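Local coordinates for probable tRNA pseudouridine synthase D (Methanosarcina mazei, PDB 1Z2Z), which probably catalyses the isomerisation of uridine-13 to pseudouridine in transfer RNAs, at residues R27-E37 and G83-K94; T157-N168 and E387-F396. One frame throughout, in Å; residues are numbered along the deposited sequence.

Interaction 1: residues R27-E37 and G83-K94; sequences RQEIEDFIVKE and GTKDKRALTTQK
Arg27 reaches Asp86, the predicted catalytic nucleophile, through a salt bridge from NH2 to OD1 (2.9 Å). The carboxylate sits at the guanidinium edge with the two planes 71° apart, and as a hydrogen bond the pair is weak. Arg88 runs back past Arg27 in the opposite direction. With CG anti to the backbone N (chi1 -170°) and its chain extended to NE, it grips Arg27 O side-on through NE (2.8 Å) and NH2 (3.0 Å), fixing the turn before the strand. From Phe33 onward the two chains form neighbouring parallel strands of the mixed sheet in the pseudouridine synthase fold, with the nucleophile on the loop leading into strand 90-98. The ladder starts with Leu90 N to Phe33 O and alternates through Val35 N to Leu90 O and Thr92 N to Val35 O, ending with Glu37 N to Thr92 O (3.1 Å). The face of Val35 and Thr91 is buried: Val35 CB meets Thr91 CG2, and the equally buried Phe33 and Ala89 touch through their CB atoms (3.8 Å); Thr91 OG1 bonds to Lys56 of strand 49-57. The reverse face, carrying Ile34, Leu90, Lys36 and Thr92, is the more solvent-exposed one. Ile34 CD1 and Leu90 CD2 lie side by side (4.1 Å), while the Lys36 chain leads away. Past the ladder, Glu37 extends across to the other chain, dividing its carboxylate between Lys94 N, which meets OE1 from above the plane (3.2 Å), and the buried Lys85, whose NZ forms a salt bridge on the anti side of OE2.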
loop_
_atom_site.group_PDB
_atom_site.type_symbol
_atom_site.label_atom_id
_atom_site.label_comp_id
_atom_site.label_asym_id
_atom_site.label_seq_id
_atom_site.Cartn_x
_atom_site.Cartn_y
_atom_site.Cartn_z
ATOM N N ARG A 27 -4.962 -6.695 16.106
ATOM C CA ARG A 27 -6.309 -6.168 16.229
ATOM C C ARG A 27 -7.155 -7.030 17.159
ATOM O O ARG A 27 -8.367 -7.162 16.965
ATOM C CB ARG A 27 -7.002 -6.115 14.858
ATOM C CG ARG A 27 -6.839 -4.822 14.061
ATOM C CD ARG A 27 -5.701 -4.927 13.069
ATOM N NE ARG A 27 -5.922 -4.157 11.838
ATOM C CZ ARG A 27 -5.899 -2.827 11.748
ATOM N NH1 ARG A 27 -5.672 -2.077 12.811
ATOM N NH2 ARG A 27 -6.080 -2.234 10.581
ATOM N N GLN A 28 -6.527 -7.637 18.158
ATOM C CA GLN A 28 -7.300 -8.465 19.069
ATOM C C GLN A 28 -8.147 -7.534 19.927
ATOM O O GLN A 28 -9.273 -7.860 20.303
ATOM C CB GLN A 28 -6.397 -9.318 19.960
ATOM C CG GLN A 28 -7.032 -10.675 20.263
ATOM C CD GLN A 28 -6.466 -11.339 21.494
ATOM O OE1 GLN A 28 -5.262 -11.570 21.595
ATOM N NE2 GLN A 28 -7.340 -11.654 22.442
ATOM N N GLU A 29 -7.592 -6.363 20.217
ATOM C CA GLU A 29 -8.277 -5.355 21.006
ATOM C C GLU A 29 -8.094 -3.986 20.375
ATOM O O GLU A 29 -6.976 -3.582 20.084
ATOM C CB GLU A 29 -7.743 -5.369 22.433
ATOM C CG GLU A 29 -8.216 -6.588 23.163
ATOM C CD GLU A 29 -9.716 -6.662 23.144
ATOM O OE1 GLU A 29 -10.279 -7.792 23.215
ATOM O OE2 GLU A 29 -10.335 -5.563 23.062
ATOM N N ILE A 30 -9.199 -3.278 20.167
ATOM C CA ILE A 30 -9.156 -1.962 19.552
ATOM C C ILE A 30 -7.856 -1.239 19.912
ATOM O O ILE A 30 -7.113 -0.850 19.026
ATOM C CB ILE A 30 -10.376 -1.115 19.978
ATOM C CG1 ILE A 30 -11.649 -1.974 19.934
ATOM C CG2 ILE A 30 -10.545 0.064 19.048
ATOM C CD1 ILE A 30 -12.022 -2.505 18.560
ATOM N N GLU A 31 -7.547 -1.090 21.193
ATOM C CA GLU A 31 -6.315 -0.399 21.547
ATOM C C GLU A 31 -5.013 -1.092 21.083
ATOM O O GLU A 31 -3.924 -0.564 21.296
ATOM C CB GLU A 31 -6.241 -0.151 23.061
ATOM C CG GLU A 31 -7.193 0.921 23.602
ATOM C CD GLU A 31 -8.660 0.512 23.520
ATOM O OE1 GLU A 31 -8.939 -0.713 23.458
ATOM O OE2 GLU A 31 -9.533 1.417 23.534
ATOM N N ASP A 32 -5.105 -2.257 20.450
ATOM C CA ASP A 32 -3.894 -2.950 20.003
ATOM C C ASP A 32 -3.329 -2.382 18.708
ATOM O O ASP A 32 -2.323 -2.875 18.175
ATOM C CB ASP A 32 -4.151 -4.449 19.824
ATOM C CG ASP A 32 -4.070 -5.219 21.137
ATOM O OD1 ASP A 32 -4.275 -6.450 21.107
ATOM O OD2 ASP A 32 -3.802 -4.593 22.189
ATOM N N PHE A 33 -3.980 -1.342 18.203
ATOM C CA PHE A 33 -3.541 -0.700 16.974
ATOM C C PHE A 33 -3.758 0.796 17.085
ATOM O O PHE A 33 -4.791 1.308 16.664
ATOM C CB PHE A 33 -4.321 -1.240 15.773
ATOM C CG PHE A 33 -3.541 -1.204 14.494
ATOM C CD1 PHE A 33 -2.833 -2.321 14.066
ATOM C CD2 PHE A 33 -3.469 -0.041 13.744
ATOM C CE1 PHE A 33 -2.060 -2.280 12.913
ATOM C CE2 PHE A 33 -2.696 0.011 12.587
ATOM C CZ PHE A 33 -1.992 -1.112 12.173
ATOM N N ILE A 34 -2.785 1.499 17.646
ATOM C CA ILE A 34 -2.924 2.931 17.796
ATOM C C ILE A 34 -2.200 3.679 16.693
ATOM O O ILE A 34 -1.019 3.452 16.442
ATOM C CB ILE A 34 -2.431 3.365 19.173
ATOM C CG1 ILE A 34 -3.308 2.666 20.233
ATOM C CG2 ILE A 34 -2.449 4.883 19.290
ATOM C CD1 ILE A 34 -3.072 3.087 21.662
ATOM N N VAL A 35 -2.929 4.556 16.016
ATOM C CA VAL A 35 -2.374 5.336 14.917
ATOM C C VAL A 35 -2.622 6.811 15.157
ATOM O O VAL A 35 -3.762 7.257 15.086
ATOM C CB VAL A 35 -3.045 4.975 13.596
ATOM C CG1 VAL A 35 -2.413 5.756 12.476
ATOM C CG2 VAL A 35 -2.964 3.498 13.359
ATOM N N LYS A 36 -1.561 7.567 15.426
ATOM C CA LYS A 36 -1.691 9.002 15.678
ATOM C C LYS A 36 -1.030 9.792 14.555
ATOM O O LYS A 36 0.173 9.696 14.358
ATOM C CB LYS A 36 -1.027 9.382 17.003
ATOM C CG LYS A 36 -1.529 8.642 18.226
ATOM C CD LYS A 36 -0.867 9.188 19.479
ATOM C CE LYS A 36 -1.391 8.491 20.740
ATOM N NZ LYS A 36 -0.916 9.108 22.029
ATOM N N GLU A 37 -1.818 10.593 13.845
ATOM C CA GLU A 37 -1.333 11.393 12.723
ATOM C C GLU A 37 -0.365 12.520 13.081
ATOM O O GLU A 37 -0.455 13.110 14.156
ATOM C CB GLU A 37 -2.530 11.984 11.998
ATOM C CG GLU A 37 -2.192 12.722 10.739
ATOM C CD GLU A 37 -3.317 13.619 10.277
ATOM O OE1 GLU A 37 -3.452 14.732 10.832
ATOM O OE2 GLU A 37 -4.072 13.197 9.378
ATOM N N GLY A 83 -6.203 11.960 5.649
ATOM C CA GLY A 83 -5.985 10.566 5.289
ATOM C C GLY A 83 -6.888 9.628 6.076
ATOM O O GLY A 83 -7.054 9.797 7.277
ATOM N N THR A 84 -7.462 8.623 5.432
ATOM C CA THR A 84 -8.349 7.728 6.154
ATOM C C THR A 84 -7.698 6.692 7.080
ATOM O O THR A 84 -7.038 5.763 6.624
ATOM C CB THR A 84 -9.280 7.014 5.188
ATOM O OG1 THR A 84 -10.100 7.982 4.524
ATOM C CG2 THR A 84 -10.180 6.045 5.939
ATOM N N LYS A 85 -7.914 6.838 8.386
ATOM C CA LYS A 85 -7.343 5.916 9.358
ATOM C C LYS A 85 -8.211 4.671 9.500
ATOM O O LYS A 85 -9.420 4.696 9.229
ATOM C CB LYS A 85 -7.187 6.599 10.712
ATOM C CG LYS A 85 -6.764 8.048 10.630
ATOM C CD LYS A 85 -5.383 8.230 10.029
ATOM C CE LYS A 85 -5.135 9.703 9.692
ATOM N NZ LYS A 85 -3.699 10.035 9.397
ATOM N N ASP A 86 -7.578 3.578 9.923
ATOM C CA ASP A 86 -8.239 2.280 10.114
ATOM C C ASP A 86 -9.406 2.339 11.097
ATOM O O ASP A 86 -9.317 2.953 12.165
ATOM C CB ASP A 86 -7.236 1.239 10.636
ATOM C CG ASP A 86 -6.254 0.762 9.578
ATOM O OD1 ASP A 86 -5.120 0.381 9.968
ATOM O OD2 ASP A 86 -6.612 0.747 8.377
ATOM N N LYS A 87 -10.487 1.671 10.713
ATOM C CA LYS A 87 -11.695 1.560 11.513
ATOM C C LYS A 87 -11.348 0.781 12.798
ATOM O O LYS A 87 -11.348 1.352 13.898
ATOM C CB LYS A 87 -12.785 0.868 10.665
ATOM C CG LYS A 87 -13.650 -0.211 11.320
ATOM C CD LYS A 87 -14.551 0.320 12.432
ATOM C CE LYS A 87 -15.642 -0.678 12.789
ATOM N NZ LYS A 87 -16.661 -0.706 11.722
ATOM N N ARG A 88 -11.004 -0.499 12.666
ATOM C CA ARG A 88 -10.658 -1.291 13.842
ATOM C C ARG A 88 -9.380 -0.818 14.508
ATOM O O ARG A 88 -8.355 -1.493 14.425
ATOM C CB ARG A 88 -10.509 -2.781 13.497
ATOM C CG ARG A 88 -10.382 -3.668 14.750
ATOM C CD ARG A 88 -10.695 -5.149 14.492
ATOM N NE ARG A 88 -10.579 -5.965 15.709
ATOM C CZ ARG A 88 -11.401 -5.892 16.759
ATOM N NH1 ARG A 88 -12.417 -5.042 16.758
ATOM N NH2 ARG A 88 -11.201 -6.667 17.814
ATOM N N ALA A 89 -9.430 0.321 15.189
ATOM C CA ALA A 89 -8.234 0.831 15.850
ATOM C C ALA A 89 -8.520 2.111 16.604
ATOM O O ALA A 89 -9.595 2.686 16.476
ATOM C CB ALA A 89 -7.152 1.087 14.819
ATOM N N LEU A 90 -7.569 2.551 17.411
ATOM C CA LEU A 90 -7.747 3.798 18.127
ATOM C C LEU A 90 -6.894 4.805 17.370
ATOM O O LEU A 90 -5.659 4.783 17.432
ATOM C CB LEU A 90 -7.290 3.677 19.577
ATOM C CG LEU A 90 -7.227 5.019 20.311
ATOM C CD1 LEU A 90 -8.562 5.718 20.252
ATOM C CD2 LEU A 90 -6.772 4.799 21.729
ATOM N N THR A 91 -7.571 5.702 16.666
ATOM C CA THR A 91 -6.888 6.676 15.838
ATOM C C THR A 91 -7.234 8.138 16.066
ATOM O O THR A 91 -8.401 8.497 16.225
ATOM C CB THR A 91 -7.178 6.388 14.387
ATOM O OG1 THR A 91 -8.498 6.858 14.081
ATOM C CG2 THR A 91 -7.118 4.894 14.123
ATOM N N THR A 92 -6.196 8.969 16.020
ATOM C CA THR A 92 -6.268 10.415 16.188
ATOM C C THR A 92 -5.836 11.079 14.862
ATOM O O THR A 92 -4.879 10.625 14.229
ATOM C CB THR A 92 -5.289 10.840 17.291
ATOM O OG1 THR A 92 -5.604 10.135 18.496
ATOM C CG2 THR A 92 -5.347 12.327 17.549
ATOM N N GLN A 93 -6.518 12.141 14.441
ATOM C CA GLN A 93 -6.161 12.825 13.197
ATOM C C GLN A 93 -6.777 14.213 13.143
ATOM O O GLN A 93 -7.668 14.536 13.926
ATOM C CB GLN A 93 -6.667 12.060 11.986
ATOM C CG GLN A 93 -8.161 12.149 11.814
ATOM C CD GLN A 93 -8.663 11.192 10.770
ATOM O OE1 GLN A 93 -9.531 10.352 11.028
ATOM N NE2 GLN A 93 -8.108 11.301 9.582
ATOM N N LYS A 94 -6.309 15.037 12.205
ATOM C CA LYS A 94 -6.844 16.383 12.068
ATOM C C LYS A 94 -7.907 16.399 10.960
ATOM O O LYS A 94 -7.774 15.709 9.956
ATOM C CB LYS A 94 -5.707 17.360 11.762
ATOM C CG LYS A 94 -6.162 18.735 11.290
ATOM C CD LYS A 94 -4.985 19.693 11.109
ATOM C CE LYS A 94 -4.307 19.978 12.437
ATOM N NZ LYS A 94 -3.192 20.976 12.371
#

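Interaction 2: residues T157-N168 and E387-F396; sequences TDEILAQGGVPN and EVLLEVKPKF
Leu390 N donates to Val166 O (2.8 Å) and Asn168 N to Val388 O (2.7 Å), joining strands 165-167 and 389-391 as a short antiparallel pair whose axes run at 145° to one another. The first bond lies nearly on the line of the Val166 carbonyl. Asn168 holds its CG anti to the backbone N (chi1 -161°), which lays the amide across Leu390: OD1 borders the CG and CD1 of that leucine, while ND2 faces Glu387 OE2 at a longer 3.6 Å. Tyr278 OH lies within hydrogen-bonding reach of both Asn168 O and Glu387 O and, with one proton, must share or alternate between them, linking the two segments at this end. Val166 and Leu390 share one face of the ribbon, where Val166 CG2 touches Leu390 CB. Val392 then crosses Val166 at about a right angle, its CG2 packing against Val166 CG1 (3.6 Å) and over the CA of Gly165, which has no side chain to interfere. Leu389 starts out away from the partner strand but turns its two methyls back against the Gly164-Gly165 backbone, where the chain leaves the helix with positive phi at Gly164. Beyond the strand, 392-396 follows helix 146-163: Ile160 CG2 meets Pro394 CD (4.4 Å), and Leu161 CD1 rests on the aliphatic CG of Lys393 (3.6 Å), where both side chains are exposed to solvent. Beside the Phe396 ring stands Thr157, whose OG1 is bonded to Leu153 O and Tyr429 OH. Helix 423-430 packs on Ile160, Val166 and Pro394 through Tyr429 and Thr424. The arrangement is a helix that ends at Gly164 and passes through Gly165 into a two-stranded antiparallel ribbon, with the partner segment running on alongside the helix.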
loop_
_atom_site.group_PDB
_atom_site.type_symbol
_atom_site.label_atom_id
_atom_site.label_comp_id
_atom_site.label_asym_id
_atom_site.label_seq_id
_atom_site.Cartn_x
_atom_site.Cartn_y
_atom_site.Cartn_z
ATOM N N THR A 157 15.086 -6.297 14.765
ATOM C CA THR A 157 15.279 -4.844 14.763
ATOM C C THR A 157 16.683 -4.522 14.243
ATOM O O THR A 157 16.837 -3.804 13.257
ATOM C CB THR A 157 15.144 -4.267 16.198
ATOM O OG1 THR A 157 13.838 -4.551 16.711
ATOM C CG2 THR A 157 15.376 -2.769 16.200
ATOM N N ASP A 158 17.699 -5.060 14.920
ATOM C CA ASP A 158 19.095 -4.851 14.543
ATOM C C ASP A 158 19.321 -4.964 13.042
ATOM O O ASP A 158 19.866 -4.049 12.420
ATOM C CB ASP A 158 20.019 -5.852 15.245
ATOM C CG ASP A 158 21.251 -6.200 14.401
ATOM O OD1 ASP A 158 21.145 -7.061 13.494
ATOM O OD2 ASP A 158 22.327 -5.603 14.628
ATOM N N GLU A 159 18.929 -6.091 12.456
ATOM C CA GLU A 159 19.127 -6.264 11.027
ATOM C C GLU A 159 18.441 -5.141 10.294
ATOM O O GLU A 159 18.972 -4.608 9.319
ATOM C CB GLU A 159 18.591 -7.615 10.551
ATOM C CG GLU A 159 19.557 -8.757 10.808
ATOM C CD GLU A 159 19.036 -10.100 10.346
ATOM O OE1 GLU A 159 18.716 -10.250 9.147
ATOM O OE2 GLU A 159 18.946 -11.018 11.188
ATOM N N ILE A 160 17.265 -4.763 10.780
ATOM C CA ILE A 160 16.506 -3.691 10.153
ATOM C C ILE A 160 17.254 -2.372 10.247
ATOM O O ILE A 160 17.501 -1.707 9.240
ATOM C CB ILE A 160 15.129 -3.544 10.804
ATOM C CG1 ILE A 160 14.251 -4.732 10.414
ATOM C CG2 ILE A 160 14.482 -2.252 10.362
ATOM C CD1 ILE A 160 12.870 -4.691 11.008
ATOM N N LEU A 161 17.623 -2.007 11.465
ATOM C CA LEU A 161 18.342 -0.770 11.690
ATOM C C LEU A 161 19.580 -0.716 10.806
ATOM O O LEU A 161 19.928 0.340 10.279
ATOM C CB LEU A 161 18.728 -0.661 13.167
ATOM C CG LEU A 161 18.246 0.580 13.938
ATOM C CD1 LEU A 161 16.769 0.870 13.657
ATOM C CD2 LEU A 161 18.474 0.352 15.422
ATOM N N ALA A 162 20.223 -1.869 10.634
ATOM C CA ALA A 162 21.437 -1.985 9.825
ATOM C C ALA A 162 21.175 -1.898 8.324
ATOM O O ALA A 162 21.885 -1.199 7.600
ATOM C CB ALA A 162 22.146 -3.293 10.146
ATOM N N GLN A 163 20.167 -2.623 7.856
ATOM C CA GLN A 163 19.833 -2.621 6.440
ATOM C C GLN A 163 19.221 -1.285 6.030
ATOM O O GLN A 163 19.007 -1.022 4.843
ATOM C CB GLN A 163 18.846 -3.741 6.124
ATOM C CG GLN A 163 18.426 -3.717 4.678
ATOM C CD GLN A 163 17.226 -4.586 4.399
ATOM O OE1 GLN A 163 16.165 -4.424 5.017
ATOM N NE2 GLN A 163 17.375 -5.508 3.448
ATOM N N GLY A 164 18.929 -0.447 7.022
ATOM C CA GLY A 164 18.339 0.850 6.741
ATOM C C GLY A 164 16.845 0.918 7.024
ATOM O O GLY A 164 16.281 1.999 7.183
ATOM N N GLY A 165 16.208 -0.246 7.092
ATOM C CA GLY A 165 14.782 -0.307 7.356
ATOM C C GLY A 165 14.211 -1.602 6.812
ATOM O O GLY A 165 14.836 -2.660 6.937
ATOM N N VAL A 166 13.031 -1.526 6.204
ATOM C CA VAL A 166 12.397 -2.708 5.636
ATOM C C VAL A 166 12.221 -2.497 4.131
ATOM O O VAL A 166 12.126 -1.364 3.669
ATOM C CB VAL A 166 11.037 -3.016 6.355
ATOM C CG1 VAL A 166 11.244 -2.950 7.860
ATOM C CG2 VAL A 166 9.948 -2.059 5.926
ATOM N N PRO A 167 12.217 -3.582 3.342
ATOM C CA PRO A 167 12.059 -3.434 1.894
ATOM C C PRO A 167 10.800 -2.706 1.509
ATOM O O PRO A 167 9.775 -2.828 2.172
ATOM C CB PRO A 167 12.094 -4.877 1.380
ATOM C CG PRO A 167 11.635 -5.675 2.549
ATOM C CD PRO A 167 12.317 -5.000 3.714
ATOM N N ASN A 168 10.885 -1.938 0.434
ATOM C CA ASN A 168 9.731 -1.190 -0.019
ATOM C C ASN A 168 8.834 -2.012 -0.938
ATOM O O ASN A 168 8.478 -1.568 -2.032
ATOM C CB ASN A 168 10.172 0.080 -0.737
ATOM C CG ASN A 168 9.061 1.096 -0.816
ATOM O OD1 ASN A 168 8.687 1.678 0.207
ATOM N ND2 ASN A 168 8.496 1.293 -2.019
ATOM N N GLU A 387 11.904 3.866 -5.203
ATOM C CA GLU A 387 12.979 3.568 -4.273
ATOM C C GLU A 387 12.888 2.102 -3.862
ATOM O O GLU A 387 11.937 1.402 -4.219
ATOM C CB GLU A 387 12.885 4.453 -3.034
ATOM C CG GLU A 387 11.576 4.326 -2.264
ATOM C CD GLU A 387 10.448 5.140 -2.881
ATOM O OE1 GLU A 387 10.584 6.382 -2.963
ATOM O OE2 GLU A 387 9.425 4.541 -3.277
ATOM N N VAL A 388 13.868 1.647 -3.089
ATOM C CA VAL A 388 13.922 0.254 -2.661
ATOM C C VAL A 388 13.759 0.040 -1.164
ATOM O O VAL A 388 13.035 -0.852 -0.745
ATOM C CB VAL A 388 15.251 -0.386 -3.119
ATOM C CG1 VAL A 388 15.367 -1.786 -2.577
ATOM C CG2 VAL A 388 15.304 -0.410 -4.621
ATOM N N LEU A 389 14.447 0.843 -0.367
ATOM C CA LEU A 389 14.380 0.740 1.076
ATOM C C LEU A 389 13.301 1.669 1.611
ATOM O O LEU A 389 13.108 2.775 1.104
ATOM C CB LEU A 389 15.721 1.125 1.687
ATOM C CG LEU A 389 15.732 1.425 3.190
ATOM C CD1 LEU A 389 15.385 0.169 3.985
ATOM C CD2 LEU A 389 17.107 1.943 3.602
ATOM N N LEU A 390 12.592 1.224 2.636
ATOM C CA LEU A 390 11.558 2.045 3.224
ATOM C C LEU A 390 12.023 2.450 4.616
ATOM O O LEU A 390 11.842 1.711 5.581
ATOM C CB LEU A 390 10.254 1.258 3.296
ATOM C CG LEU A 390 8.978 2.070 3.551
ATOM C CD1 LEU A 390 7.786 1.298 3.020
ATOM C CD2 LEU A 390 8.833 2.388 5.026
ATOM N N GLU A 391 12.638 3.624 4.709
ATOM C CA GLU A 391 13.145 4.137 5.972
ATOM C C GLU A 391 12.181 3.822 7.110
ATOM O O GLU A 391 10.979 4.092 7.006
ATOM C CB GLU A 391 13.363 5.650 5.859
ATOM C CG GLU A 391 13.727 6.363 7.162
ATOM C CD GLU A 391 15.122 6.037 7.653
ATOM O OE1 GLU A 391 15.498 6.517 8.748
ATOM O OE2 GLU A 391 15.844 5.302 6.945
ATOM N N VAL A 392 12.721 3.230 8.176
ATOM C CA VAL A 392 11.971 2.859 9.377
ATOM C C VAL A 392 12.926 2.567 10.532
ATOM O O VAL A 392 13.898 1.836 10.371
ATOM C CB VAL A 392 11.087 1.593 9.156
ATOM C CG1 VAL A 392 9.859 1.941 8.349
ATOM C CG2 VAL A 392 11.869 0.524 8.435
ATOM N N LYS A 393 12.649 3.142 11.693
ATOM C CA LYS A 393 13.480 2.921 12.871
ATOM C C LYS A 393 12.572 2.584 14.048
ATOM O O LYS A 393 12.389 3.392 14.959
ATOM C CB LYS A 393 14.301 4.175 13.178
ATOM C CG LYS A 393 15.236 4.024 14.360
ATOM C CD LYS A 393 16.238 5.156 14.419
ATOM C CE LYS A 393 17.259 4.856 15.483
ATOM N NZ LYS A 393 17.699 3.440 15.316
ATOM N N PRO A 394 11.999 1.371 14.043
ATOM C CA PRO A 394 11.092 0.890 15.089
ATOM C C PRO A 394 11.682 0.745 16.481
ATOM O O PRO A 394 12.899 0.720 16.651
ATOM C CB PRO A 394 10.588 -0.436 14.523
ATOM C CG PRO A 394 11.739 -0.913 13.709
ATOM C CD PRO A 394 12.200 0.338 13.012
ATOM N N LYS A 395 10.792 0.670 17.469
ATOM C CA LYS A 395 11.151 0.519 18.880
ATOM C C LYS A 395 10.242 -0.567 19.468
ATOM O O LYS A 395 9.061 -0.332 19.711
ATOM C CB LYS A 395 10.934 1.848 19.614
ATOM C CG LYS A 395 11.803 2.992 19.093
ATOM C CD LYS A 395 11.364 4.364 19.626
ATOM C CE LYS A 395 10.077 4.857 18.951
ATOM N NZ LYS A 395 9.640 6.219 19.401
ATOM N N PHE A 396 10.801 -1.755 19.689
ATOM C CA PHE A 396 10.032 -2.878 20.218
ATOM C C PHE A 396 9.905 -2.880 21.737
ATOM O O PHE A 396 10.616 -2.165 22.444
ATOM C CB PHE A 396 10.646 -4.198 19.738
ATOM C CG PHE A 396 12.044 -4.422 20.226
ATOM C CD1 PHE A 396 12.273 -5.018 21.462
ATOM C CD2 PHE A 396 13.133 -3.992 19.474
ATOM C CE1 PHE A 396 13.565 -5.175 21.949
ATOM C CE2 PHE A 396 14.428 -4.142 19.950
ATOM C CZ PHE A 396 14.647 -4.737 21.191
#

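In the fold
Interaction 1 carries the predicted nucleophile, Asp86, and interaction 2 lies away from it: 157-168 with 387-396 holds no annotated residue. Their centres are 22 Å apart and their nearest atoms about 11 Å, so they do not touch, and each centre lies about 17 Å from the centre of the chain. In sequence they follow in series, the first closing over 45 intervening residues and the second over 218. The large mixed sheet connects them indirectly. Strand 130-142 pairs with both 33-39 and 408-417, and 408-417 in turn packs on Val392 and Pro394.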